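Local coordinates for polysaccharide deacetylase (Ammonifex degensii, PDB 4WCJ), which probably removes N-acetyl groups from poly-beta-1,6-N-acetyl-D-glucosamine as a zinc-dependent family 4 carbohydrate esterase, at residues S54-R66 with R106-P118. Sequence-based numbering, arbitrary orientation.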
ATOM      1  N   SER A  54      -6.748 -15.742   3.210  1.00 48.48           N
ATOM      2  CA  SER A  54      -7.496 -16.518   2.231  1.00 49.58           C
ATOM      3  C   SER A  54      -8.494 -15.633   1.501  1.00 49.57           C
ATOM      4  O   SER A  54      -8.948 -14.620   2.036  1.00 50.86           O
ATOM      5  CB  SER A  54      -8.220 -17.694   2.898  1.00 54.03           C
ATOM      6  OG  SER A  54      -9.341 -17.258   3.639  1.00 55.16           O
ATOM      7  N   ARG A  55      -8.811 -16.026   0.272  1.00 47.34           N
ATOM      8  CA  ARG A  55      -9.789 -15.337  -0.564  1.00 50.52           C
ATOM      9  C   ARG A  55     -11.096 -15.142   0.193  1.00 51.67           C
ATOM     10  O   ARG A  55     -11.624 -14.034   0.266  1.00 49.27           O
ATOM     11  CB  ARG A  55     -10.012 -16.133  -1.851  1.00 52.66           C
ATOM     12  CG  ARG A  55     -10.775 -15.413  -2.945  1.00 57.45           C
ATOM     13  CD  ARG A  55     -10.485 -16.060  -4.297  1.00 61.94           C
ATOM     14  NE  ARG A  55     -11.414 -15.639  -5.342  1.00 65.50           N
ATOM     15  CZ  ARG A  55     -11.292 -15.969  -6.625  1.00 66.26           C
ATOM     16  NH1 ARG A  55     -10.272 -16.720  -7.026  1.00 65.01           N
ATOM     17  NH2 ARG A  55     -12.191 -15.550  -7.508  1.00 66.19           N
ATOM     18  N   ARG A  56     -11.583 -16.232   0.781  1.00 55.72           N
ATOM     19  CA  ARG A  56     -12.791 -16.226   1.600  1.00 59.75           C
ATOM     20  C   ARG A  56     -12.685 -15.222   2.753  1.00 58.28           C
ATOM     21  O   ARG A  56     -13.574 -14.392   2.943  1.00 59.25           O
ATOM     22  CB  ARG A  56     -13.056 -17.636   2.139  1.00 63.90           C
ATOM     23  CG  ARG A  56     -14.511 -17.955   2.449  1.00 70.07           C
ATOM     24  CD  ARG A  56     -14.681 -19.435   2.795  1.00 75.88           C
ATOM     25  NE  ARG A  56     -16.071 -19.793   3.073  1.00 81.39           N
ATOM     26  CZ  ARG A  56     -16.497 -21.034   3.306  1.00 83.05           C
ATOM     27  NH1 ARG A  56     -15.644 -22.051   3.291  1.00 82.44           N
ATOM     28  NH2 ARG A  56     -17.781 -21.261   3.549  1.00 84.79           N
ATOM     29  N   GLU A  57     -11.590 -15.294   3.511  1.00 55.22           N
ATOM     30  CA  GLU A  57     -11.386 -14.404   4.654  1.00 55.44           C
ATOM     31  C   GLU A  57     -11.276 -12.945   4.222  1.00 53.66           C
ATOM     32  O   GLU A  57     -11.818 -12.053   4.873  1.00 54.93           O
ATOM     33  CB  GLU A  57     -10.129 -14.808   5.437  1.00 58.51           C
ATOM     34  CG  GLU A  57     -10.284 -16.049   6.307  1.00 67.29           C
ATOM     35  CD  GLU A  57      -8.939 -16.637   6.728  1.00 71.85           C
ATOM     36  OE1 GLU A  57      -7.916 -16.330   6.071  1.00 69.88           O
ATOM     37  OE2 GLU A  57      -8.900 -17.402   7.719  1.00 75.21           O
ATOM     38  N   PHE A  58     -10.552 -12.707   3.136  1.00 47.61           N
ATOM     39  CA  PHE A  58     -10.401 -11.368   2.573  1.00 48.44           C
ATOM     40  C   PHE A  58     -11.764 -10.763   2.238  1.00 49.25           C
ATOM     41  O   PHE A  58     -12.069  -9.645   2.658  1.00 48.52           O
ATOM     42  CB  PHE A  58      -9.505 -11.422   1.329  1.00 45.89           C
ATOM     43  CG  PHE A  58      -9.316 -10.096   0.638  1.00 45.46           C
ATOM     44  CD1 PHE A  58      -8.736  -9.026   1.298  1.00 44.94           C
ATOM     45  CD2 PHE A  58      -9.679  -9.938  -0.692  1.00 44.93           C
ATOM     46  CE1 PHE A  58      -8.546  -7.813   0.650  1.00 44.22           C
ATOM     47  CE2 PHE A  58      -9.495  -8.730  -1.344  1.00 45.40           C
ATOM     48  CZ  PHE A  58      -8.928  -7.666  -0.673  1.00 44.57           C
ATOM     49  N   ALA A  59     -12.587 -11.512   1.508  1.00 49.05           N
ATOM     50  CA  ALA A  59     -13.918 -11.040   1.129  1.00 50.32           C
ATOM     51  C   ALA A  59     -14.805 -10.814   2.351  1.00 53.30           C
ATOM     52  O   ALA A  59     -15.576  -9.854   2.399  1.00 53.17           O
ATOM     53  CB  ALA A  59     -14.579 -12.021   0.167  1.00 50.29           C
ATOM     54  N   GLN A  60     -14.690 -11.696   3.341  1.00 55.08           N
ATOM     55  CA  GLN A  60     -15.451 -11.545   4.577  1.00 59.54           C
ATOM     56  C   GLN A  60     -15.036 -10.287   5.341  1.00 56.47           C
ATOM     57  O   GLN A  60     -15.883  -9.600   5.911  1.00 58.47           O
ATOM     58  CB  GLN A  60     -15.296 -12.786   5.455  1.00 63.83           C
ATOM     59  CG  GLN A  60     -16.093 -13.985   4.956  1.00 66.77           C
ATOM     60  CD  GLN A  60     -15.975 -15.196   5.858  1.00 71.05           C
ATOM     61  OE1 GLN A  60     -15.348 -15.139   6.913  1.00 70.36           O
ATOM     62  NE2 GLN A  60     -16.579 -16.304   5.443  1.00 74.70           N
ATOM     63  N   GLN A  61     -13.738  -9.980   5.341  1.00 54.06           N
ATOM     64  CA  GLN A  61     -13.246  -8.756   5.974  1.00 53.56           C
ATOM     65  C   GLN A  61     -13.805  -7.503   5.318  1.00 52.85           C
ATOM     66  O   GLN A  61     -14.251  -6.578   5.997  1.00 54.31           O
ATOM     67  CB  GLN A  61     -11.718  -8.711   5.944  1.00 51.05           C
ATOM     68  CG  GLN A  61     -11.069  -9.640   6.947  1.00 52.19           C
ATOM     69  CD  GLN A  61      -9.573  -9.438   7.036  1.00 50.24           C
ATOM     70  OE1 GLN A  61      -8.991  -8.669   6.268  1.00 49.66           O
ATOM     71  NE2 GLN A  61      -8.937 -10.133   7.976  1.00 51.13           N
ATOM     72  N   LEU A  62     -13.772  -7.474   3.992  1.00 50.84           N
ATOM     73  CA  LEU A  62     -14.313  -6.349   3.249  1.00 50.26           C
ATOM     74  C   LEU A  62     -15.807  -6.234   3.505  1.00 53.12           C
ATOM     75  O   LEU A  62     -16.316  -5.148   3.773  1.00 53.98           O
ATOM     76  CB  LEU A  62     -14.039  -6.503   1.754  1.00 48.03           C
ATOM     77  CG  LEU A  62     -12.562  -6.623   1.382  1.00 47.45           C
ATOM     78  CD1 LEU A  62     -12.405  -6.723  -0.135  1.00 43.54           C
ATOM     79  CD2 LEU A  62     -11.777  -5.446   1.932  1.00 47.74           C
ATOM     80  N   ASP A  63     -16.496  -7.367   3.440  1.00 54.76           N
ATOM     81  CA  ASP A  63     -17.930  -7.395   3.674  1.00 57.75           C
ATOM     82  C   ASP A  63     -18.271  -6.903   5.076  1.00 63.05           C
ATOM     83  O   ASP A  63     -19.201  -6.118   5.245  1.00 65.72           O
ATOM     84  CB  ASP A  63     -18.486  -8.802   3.451  1.00 59.25           C
ATOM     85  CG  ASP A  63     -18.489  -9.199   1.985  1.00 60.26           C
ATOM     86  OD1 ASP A  63     -18.375  -8.298   1.130  1.00 58.87           O
ATOM     87  OD2 ASP A  63     -18.606 -10.407   1.688  1.00 61.80           O
ATOM     88  N   TYR A  64     -17.519  -7.352   6.079  1.00 61.32           N
ATOM     89  CA  TYR A  64     -17.796  -6.932   7.449  1.00 63.23           C
ATOM     90  C   TYR A  64     -17.665  -5.421   7.595  1.00 62.61           C
ATOM     91  O   TYR A  64     -18.533  -4.774   8.167  1.00 65.07           O
ATOM     92  CB  TYR A  64     -16.873  -7.628   8.448  1.00 63.66           C
ATOM     93  CG  TYR A  64     -17.122  -7.173   9.867  1.00 68.36           C
ATOM     94  CD1 TYR A  64     -18.249  -7.597  10.561  1.00 72.34           C
ATOM     95  CD2 TYR A  64     -16.246  -6.301  10.505  1.00 66.02           C
ATOM     96  CE1 TYR A  64     -18.492  -7.178  11.853  1.00 74.93           C
ATOM     97  CE2 TYR A  64     -16.483  -5.875  11.803  1.00 69.11           C
ATOM     98  CZ  TYR A  64     -17.607  -6.317  12.469  1.00 72.91           C
ATOM     99  OH  TYR A  64     -17.852  -5.898  13.756  1.00 82.16           O
ATOM    100  N   LEU A  65     -16.578  -4.869   7.069  1.00 59.48           N
ATOM    101  CA  LEU A  65     -16.327  -3.435   7.161  1.00 58.76           C
ATOM    102  C   LEU A  65     -17.481  -2.646   6.559  1.00 69.16           C
ATOM    103  O   LEU A  65     -17.995  -1.714   7.174  1.00 72.10           O
ATOM    104  CB  LEU A  65     -15.013  -3.073   6.464  1.00 55.20           C
ATOM    105  CG  LEU A  65     -13.723  -3.348   7.243  1.00 54.86           C
ATOM    106  CD1 LEU A  65     -12.506  -3.086   6.372  1.00 50.98           C
ATOM    107  CD2 LEU A  65     -13.673  -2.501   8.502  1.00 56.47           C
ATOM    108  N   ARG A  66     -17.893  -3.041   5.360  1.00 58.54           N
ATOM    109  CA  ARG A  66     -19.011  -2.407   4.679  1.00 61.07           C
ATOM    110  C   ARG A  66     -20.309  -2.583   5.465  1.00 65.07           C
ATOM    111  O   ARG A  66     -21.076  -1.634   5.636  1.00 66.97           O
ATOM    112  CB  ARG A  66     -19.148  -2.982   3.264  1.00 57.88           C
ATOM    113  CG  ARG A  66     -20.333  -2.465   2.474  1.00 61.57           C
ATOM    114  CD  ARG A  66     -20.037  -2.510   0.977  1.00 59.66           C
ATOM    115  NE  ARG A  66     -19.157  -1.420   0.560  1.00 54.37           N
ATOM    116  CZ  ARG A  66     -18.583  -1.342  -0.636  1.00 52.12           C
ATOM    117  NH1 ARG A  66     -18.782  -2.301  -1.525  1.00 51.91           N
ATOM    118  NH2 ARG A  66     -17.802  -0.314  -0.935  1.00 50.55           N
ATOM    119  N   ARG A 106      -5.067 -12.460  -9.396  1.00 29.11           N
ATOM    120  CA  ARG A 106      -5.826 -13.700  -9.558  1.00 32.69           C
ATOM    121  C   ARG A 106      -6.946 -13.863  -8.530  1.00 35.25           C
ATOM    122  O   ARG A 106      -8.015 -14.398  -8.849  1.00 35.77           O
ATOM    123  CB  ARG A 106      -4.877 -14.899  -9.500  1.00 37.87           C
ATOM    124  CG  ARG A 106      -5.534 -16.239  -9.786  1.00 49.42           C
ATOM    125  CD  ARG A 106      -4.500 -17.349  -9.945  1.00 60.00           C
ATOM    126  NE  ARG A 106      -3.614 -17.116 -11.085  1.00 65.52           N
ATOM    127  CZ  ARG A 106      -2.741 -18.007 -11.545  1.00 71.02           C
ATOM    128  NH1 ARG A 106      -1.976 -17.717 -12.590  1.00 71.63           N
ATOM    129  NH2 ARG A 106      -2.637 -19.193 -10.963  1.00 75.16           N
ATOM    130  N   HIS A 107      -6.724 -13.370  -7.317  1.00 33.41           N
ATOM    131  CA  HIS A 107      -7.654 -13.617  -6.223  1.00 35.53           C
ATOM    132  C   HIS A 107      -8.217 -12.361  -5.555  1.00 35.09           C
ATOM    133  O   HIS A 107      -9.402 -12.309  -5.253  1.00 38.64           O
ATOM    134  CB  HIS A 107      -6.979 -14.490  -5.163  1.00 36.12           C
ATOM    135  CG  HIS A 107      -6.528 -15.824  -5.673  1.00 40.54           C
ATOM    136  ND1 HIS A 107      -7.359 -16.677  -6.371  1.00 44.66           N
ATOM    137  CD2 HIS A 107      -5.337 -16.464  -5.571  1.00 42.62           C
ATOM    138  CE1 HIS A 107      -6.700 -17.777  -6.683  1.00 47.56           C
ATOM    139  NE2 HIS A 107      -5.470 -17.675  -6.207  1.00 47.07           N
ATOM    140  N   ALA A 108      -7.376 -11.361  -5.295  1.00 34.39           N
ATOM    141  CA  ALA A 108      -7.862 -10.148  -4.642  1.00 33.06           C
ATOM    142  C   ALA A 108      -8.738  -9.308  -5.571  1.00 30.72           C
ATOM    143  O   ALA A 108      -9.823  -8.858  -5.190  1.00 33.71           O
ATOM    144  CB  ALA A 108      -6.691  -9.316  -4.127  1.00 33.54           C
ATOM    145  N   PHE A 109      -8.262  -9.099  -6.796  1.00 28.28           N
ATOM    146  CA  PHE A 109      -8.940  -8.223  -7.756  1.00 30.02           C
ATOM    147  C   PHE A 109     -10.415  -8.582  -8.041  1.00 35.00           C
ATOM    148  O   PHE A 109     -11.254  -7.676  -8.091  1.00 38.37           O
ATOM    149  CB  PHE A 109      -8.148  -8.187  -9.069  1.00 29.37           C
ATOM    150  CG  PHE A 109      -8.744  -7.280 -10.125  1.00 33.53           C
ATOM    151  CD1 PHE A 109      -9.041  -5.957  -9.838  1.00 34.60           C
ATOM    152  CD2 PHE A 109      -8.964  -7.744 -11.411  1.00 33.88           C
ATOM    153  CE1 PHE A 109      -9.575  -5.124 -10.798  1.00 34.49           C
ATOM    154  CE2 PHE A 109      -9.493  -6.911 -12.387  1.00 37.18           C
ATOM    155  CZ  PHE A 109      -9.800  -5.598 -12.080  1.00 36.84           C
ATOM    156  N   PRO A 110     -10.741  -9.880  -8.242  1.00 36.57           N
ATOM    157  CA  PRO A 110     -12.161 -10.191  -8.469  1.00 41.99           C
ATOM    158  C   PRO A 110     -13.052  -9.837  -7.277  1.00 42.89           C
ATOM    159  O   PRO A 110     -14.176  -9.358  -7.471  1.00 40.01           O
ATOM    160  CB  PRO A 110     -12.156 -11.703  -8.711  1.00 42.28           C
ATOM    161  CG  PRO A 110     -10.779 -11.990  -9.231  1.00 40.87           C
ATOM    162  CD  PRO A 110      -9.890 -11.066  -8.457  1.00 36.62           C
ATOM    163  N   VAL A 111     -12.546 -10.070  -6.070  1.00 43.88           N
ATOM    164  CA  VAL A 111     -13.254  -9.716  -4.842  1.00 43.45           C
ATOM    165  C   VAL A 111     -13.500  -8.211  -4.797  1.00 38.93           C
ATOM    166  O   VAL A 111     -14.617  -7.764  -4.536  1.00 38.97           O
ATOM    167  CB  VAL A 111     -12.462 -10.149  -3.572  1.00 38.59           C
ATOM    168  CG1 VAL A 111     -13.099  -9.575  -2.324  1.00 39.57           C
ATOM    169  CG2 VAL A 111     -12.368 -11.666  -3.475  1.00 39.11           C
ATOM    170  N   LEU A 112     -12.445  -7.439  -5.064  1.00 36.75           N
ATOM    171  CA  LEU A 112     -12.505  -5.981  -5.048  1.00 36.31           C
ATOM    172  C   LEU A 112     -13.409  -5.431  -6.148  1.00 38.01           C
ATOM    173  O   LEU A 112     -14.137  -4.459  -5.944  1.00 40.07           O
ATOM    174  CB  LEU A 112     -11.104  -5.392  -5.205  1.00 35.60           C
ATOM    175  CG  LEU A 112     -10.197  -5.694  -4.014  1.00 36.50           C
ATOM    176  CD1 LEU A 112      -8.719  -5.539  -4.387  1.00 33.49           C
ATOM    177  CD2 LEU A 112     -10.560  -4.789  -2.840  1.00 40.76           C
ATOM    178  N   LYS A 113     -13.322  -6.040  -7.323  1.00 34.00           N
ATOM    179  CA  LYS A 113     -14.078  -5.564  -8.477  1.00 35.57           C
ATOM    180  C   LYS A 113     -15.568  -5.799  -8.264  1.00 40.92           C
ATOM    181  O   LYS A 113     -16.392  -4.927  -8.541  1.00 44.96           O
ATOM    182  CB  LYS A 113     -13.590  -6.251  -9.752  1.00 39.79           C
ATOM    183  CG  LYS A 113     -14.241  -5.734 -11.030  1.00 48.11           C
ATOM    184  CD  LYS A 113     -13.445  -6.145 -12.262  1.00 54.41           C
ATOM    185  CE  LYS A 113     -13.495  -7.648 -12.498  1.00 58.50           C
ATOM    186  NZ  LYS A 113     -12.752  -8.045 -13.731  1.00 59.44           N
ATOM    187  N   LYS A 114     -15.908  -6.976  -7.749  1.00 42.70           N
ATOM    188  CA  LYS A 114     -17.305  -7.354  -7.541  1.00 47.04           C
ATOM    189  C   LYS A 114     -17.948  -6.495  -6.452  1.00 51.25           C
ATOM    190  O   LYS A 114     -19.168  -6.443  -6.333  1.00 53.46           O
ATOM    191  CB  LYS A 114     -17.403  -8.842  -7.189  1.00 49.27           C
ATOM    192  CG  LYS A 114     -18.792  -9.449  -7.337  1.00 55.77           C
ATOM    193  CD  LYS A 114     -18.772 -10.980  -7.287  1.00 57.35           C
ATOM    194  CE  LYS A 114     -18.385 -11.519  -5.910  1.00 59.59           C
ATOM    195  NZ  LYS A 114     -16.902 -11.541  -5.662  1.00 60.19           N
ATOM    196  N   ARG A 115     -17.109  -5.824  -5.663  1.00 44.99           N
ATOM    197  CA  ARG A 115     -17.573  -4.908  -4.622  1.00 43.42           C
ATOM    198  C   ARG A 115     -17.290  -3.444  -4.953  1.00 38.85           C
ATOM    199  O   ARG A 115     -17.657  -2.555  -4.187  1.00 41.04           O
ATOM    200  CB  ARG A 115     -16.922  -5.265  -3.281  1.00 41.86           C
ATOM    201  CG  ARG A 115     -17.452  -6.551  -2.694  1.00 44.55           C
ATOM    202  CD  ARG A 115     -16.485  -7.183  -1.715  1.00 43.54           C
ATOM    203  NE  ARG A 115     -17.024  -8.437  -1.200  1.00 46.19           N
ATOM    204  CZ  ARG A 115     -17.020  -9.582  -1.873  1.00 46.42           C
ATOM    205  NH1 ARG A 115     -17.544 -10.671  -1.326  1.00 50.55           N
ATOM    206  NH2 ARG A 115     -16.503  -9.640  -3.098  1.00 42.31           N
ATOM    207  N   LYS A 116     -16.647  -3.201  -6.096  1.00 38.87           N
ATOM    208  CA  LYS A 116     -16.295  -1.844  -6.532  1.00 39.18           C
ATOM    209  C   LYS A 116     -15.439  -1.099  -5.507  1.00 41.53           C
ATOM    210  O   LYS A 116     -15.577   0.113  -5.334  1.00 41.60           O
ATOM    211  CB  LYS A 116     -17.551  -1.018  -6.836  1.00 44.74           C
ATOM    212  CG  LYS A 116     -18.300  -1.423  -8.087  1.00 47.67           C
ATOM    213  CD  LYS A 116     -19.477  -0.490  -8.308  1.00 52.55           C
ATOM    214  CE  LYS A 116     -20.509  -1.094  -9.237  1.00 56.71           C
ATOM    215  NZ  LYS A 116     -21.768  -0.303  -9.235  1.00 62.98           N
ATOM    216  N   ILE A 117     -14.562  -1.837  -4.834  1.00 40.48           N
ATOM    217  CA  ILE A 117     -13.673  -1.261  -3.831  1.00 40.19           C
ATOM    218  C   ILE A 117     -12.330  -0.869  -4.444  1.00 35.87           C
ATOM    219  O   ILE A 117     -11.595  -1.715  -4.971  1.00 34.06           O
ATOM    220  CB  ILE A 117     -13.451  -2.241  -2.658  1.00 39.29           C
ATOM    221  CG1 ILE A 117     -14.754  -2.426  -1.878  1.00 42.48           C
ATOM    222  CG2 ILE A 117     -12.345  -1.737  -1.735  1.00 36.65           C
ATOM    223  CD1 ILE A 117     -14.726  -3.572  -0.895  1.00 42.63           C
ATOM    224  N   PRO A 118     -11.999   0.421  -4.365  1.00 35.05           N
ATOM    225  CA  PRO A 118     -10.706   0.913  -4.846  1.00 34.48           C
ATOM    226  C   PRO A 118      -9.561   0.354  -4.006  1.00 35.77           C
ATOM    227  O   PRO A 118      -9.784  -0.079  -2.875  1.00 37.72           O
ATOM    228  CB  PRO A 118     -10.805   2.432  -4.665  1.00 34.38           C
ATOM    229  CG  PRO A 118     -12.198   2.708  -4.159  1.00 36.99           C
ATOM    230  CD  PRO A 118     -12.725   1.441  -3.595  1.00 38.34           C
TER
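Val111 is the knob of this contact, seated in a hollow formed by Arg55, Phe58, Ala59 and Leu62. Val111 CG1, anti to the backbone N (chi1 171°), points into the hollow, 3.7 Å from Leu62 CD1. CG2 rests against the aliphatic start of Arg55. The Phe58 ring reaches across to Ala108 and Leu112, with Ala108 O at its edge. Leu62 CD1 sits over one face of that ring, toward its rim, and also meets Leu112 CD2 at 3.8 Å. Ile117 CD1 closes this apolar floor against Leu62, and Phe72 of strand 71-72 adjoins both residues.

Arg115 roofs the small Ala59, whose CB lies under one guanidinium face, 3.6 Å from NH1. Arg115 grips Asp63 side-on in a salt bridge: Arg115 NE reaches Asp63 OD1 at 2.7 Å and NH1 reaches OD2 at 3.2 Å, both nearly straight. NH2 bonds back to Val111 O; with all three nitrogens bonded, the group is held against rotation. A leucine in place of Arg115 would probably leave the Asp63 carboxylate without its charged mate and Ala59 less well covered. Arg66 NH1 meets Arg115 O at 2.9 Å, on a lone pair, beside the Schellman motif at Lys116. At the other end, Arg55 NH1 bonds weakly to His107 ND1.

The axes of helices 55-66 and 106-114 come within 10.1 Å and cross at -28°. Such near-parallel neighbouring helices, outside a parallel sheet, typify the beta/alpha barrel of family 4 carbohydrate esterases.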